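Local structure of hypothetical protein PG_1108 (Porphyromonas gingivalis, 2H5N) at residues Ile22-Ser27 against Ser70-Leu75. The protein is of unknown function but binds a magnesium ion and belongs by sequence to the TerB family of all-helical proteins. Residues are numbered along the deposited sequence; the frame is centred on the assembly and turned at random.
Sequences IKMAKS and SQAVAL
Lys-23, which meets Ala-72 across the contact, contributes a flat peptide carbonyl whose O is approached from opposite faces by Ser-27 OG at 2.6 Å and Ser-27 N at 3.0 Å. The hydroxyl donor stands 29° off the carbonyl plane; approach from two faces lets one oxygen accept both a helical backbone bond and a side-chain bond. Across to helix 69-77 the contact is wholly apolar. Ala-72 CB faces helix 15-30 and receives Met-24 CE at 3.6 Å, while Lys-23 CG flanks it at 4.0 Å. Met-24 gets there by bending: with CG anti to its carbonyl carbon (chi1 -66°), further turns bring SD to 3.7 Å from Val-73 CG2, where the two side chains cross nearly at right angles. This is a worked case of packing through a small residue between two helices of the all-helical TerB-family region; the axes of segments 22-27 and 70-75 approach to 9.4 Å, their N-to-C directions 125° apart. Lys-23 NZ hydrogen-bonds to the backbone O atoms of Ser-64 and Ile-67. Met-24 also packs on Leu-115, and Val-73 on Val-73, of a second subunit. With no hydrogen bond bridging the segments, their cohesion rests on methyl, methylene and thioether packing.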
loop_
_atom_site.group_PDB
_atom_site.type_symbol
_atom_site.label_atom_id
_atom_site.label_comp_id
_atom_site.label_asym_id
_atom_site.label_seq_id
_atom_site.Cartn_x
_atom_site.Cartn_y
_atom_site.Cartn_z
ATOM N N ILE A 22 2.311 11.472 -11.659
ATOM C CA ILE A 22 3.012 10.555 -10.774
ATOM C C ILE A 22 2.078 9.824 -9.761
ATOM O O ILE A 22 2.289 8.648 -9.489
ATOM C CB ILE A 22 4.331 11.189 -10.164
ATOM C CG1 ILE A 22 5.265 10.079 -9.713
ATOM C CG2 ILE A 22 4.074 12.111 -8.978
ATOM C CD1 ILE A 22 5.851 9.249 -10.867
ATOM N N LYS A 23 1.019 10.490 -9.293
ATOM C CA LYS A 23 -0.030 9.876 -8.448
ATOM C C LYS A 23 -0.818 8.770 -9.213
ATOM O O LYS A 23 -1.163 7.715 -8.654
ATOM C CB LYS A 23 -0.978 10.989 -7.941
ATOM C CG LYS A 23 -2.115 10.610 -6.963
ATOM C CD LYS A 23 -1.547 10.038 -5.649
ATOM C CE LYS A 23 -2.505 10.119 -4.451
ATOM N NZ LYS A 23 -1.792 10.395 -3.121
ATOM N N MET A 24 -1.062 8.993 -10.494
ATOM C CA MET A 24 -1.712 7.963 -11.315
ATOM C C MET A 24 -0.821 6.730 -11.479
ATOM O O MET A 24 -1.288 5.602 -11.371
ATOM C CB MET A 24 -2.201 8.536 -12.661
ATOM C CG MET A 24 -3.362 9.594 -12.500
ATOM S SD MET A 24 -4.902 8.892 -11.816
ATOM C CE MET A 24 -4.620 9.150 -10.045
ATOM N N ALA A 25 0.471 6.969 -11.658
ATOM C CA ALA A 25 1.482 5.932 -11.830
ATOM C C ALA A 25 1.676 5.108 -10.575
ATOM O O ALA A 25 1.749 3.874 -10.645
ATOM C CB ALA A 25 2.806 6.564 -12.268
ATOM N N LYS A 26 1.781 5.781 -9.432
ATOM C CA LYS A 26 1.731 5.109 -8.130
ATOM C C LYS A 26 0.473 4.227 -7.908
ATOM O O LYS A 26 0.558 3.078 -7.445
ATOM C CB LYS A 26 1.857 6.136 -7.032
ATOM C CG LYS A 26 3.318 6.511 -6.678
ATOM C CD LYS A 26 3.315 7.614 -5.614
ATOM C CE LYS A 26 4.701 8.017 -5.260
ATOM N NZ LYS A 26 4.812 8.821 -3.978
ATOM N N SER A 27 -0.689 4.783 -8.189
ATOM C CA SER A 27 -1.935 4.085 -7.953
ATOM C C SER A 27 -1.973 2.830 -8.807
ATOM O O SER A 27 -2.355 1.765 -8.330
ATOM C CB SER A 27 -3.132 4.993 -8.270
ATOM O OG SER A 27 -3.027 6.250 -7.607
ATOM N N SER A 70 -8.342 11.227 -6.533
ATOM C CA SER A 70 -9.488 11.731 -7.313
ATOM C C SER A 70 -9.219 13.110 -7.940
ATOM O O SER A 70 -9.701 13.431 -9.021
ATOM C CB SER A 70 -10.763 11.733 -6.454
ATOM O OG SER A 70 -10.566 12.427 -5.241
ATOM N N GLN A 71 -8.400 13.908 -7.270
ATOM C CA GLN A 71 -8.013 15.205 -7.792
ATOM C C GLN A 71 -7.028 15.103 -8.939
ATOM O O GLN A 71 -7.078 15.908 -9.890
ATOM C CB GLN A 71 -7.405 16.042 -6.658
ATOM C CG GLN A 71 -6.782 17.360 -7.079
ATOM C CD GLN A 71 -7.741 18.357 -7.725
ATOM O OE1 GLN A 71 -8.984 18.177 -7.742
ATOM N NE2 GLN A 71 -7.165 19.432 -8.259
ATOM N N ALA A 72 -6.122 14.122 -8.868
ATOM C CA ALA A 72 -5.192 13.846 -9.988
ATOM C C ALA A 72 -5.978 13.453 -11.237
ATOM O O ALA A 72 -5.659 13.864 -12.338
ATOM C CB ALA A 72 -4.178 12.739 -9.598
ATOM N N VAL A 73 -7.004 12.630 -11.065
ATOM C CA VAL A 73 -7.892 12.244 -12.176
ATOM C C VAL A 73 -8.522 13.481 -12.856
ATOM O O VAL A 73 -8.415 13.652 -14.080
ATOM C CB VAL A 73 -9.018 11.281 -11.705
ATOM C CG1 VAL A 73 -10.074 11.053 -12.831
ATOM C CG2 VAL A 73 -8.436 9.904 -11.164
ATOM N N ALA A 74 -9.181 14.335 -12.065
ATOM C CA ALA A 74 -9.735 15.642 -12.551
ATOM C C ALA A 74 -8.695 16.467 -13.340
ATOM O O ALA A 74 -8.994 17.041 -14.408
ATOM C CB ALA A 74 -10.237 16.445 -11.375
ATOM N N LEU A 75 -7.471 16.530 -12.800
ATOM C CA LEU A 75 -6.378 17.298 -13.430
ATOM C C LEU A 75 -5.908 16.719 -14.768
ATOM O O LEU A 75 -5.618 17.464 -15.692
ATOM C CB LEU A 75 -5.175 17.400 -12.485
ATOM C CG LEU A 75 -5.366 18.356 -11.328
ATOM C CD1 LEU A 75 -4.290 18.106 -10.259
ATOM C CD2 LEU A 75 -5.321 19.799 -11.873
#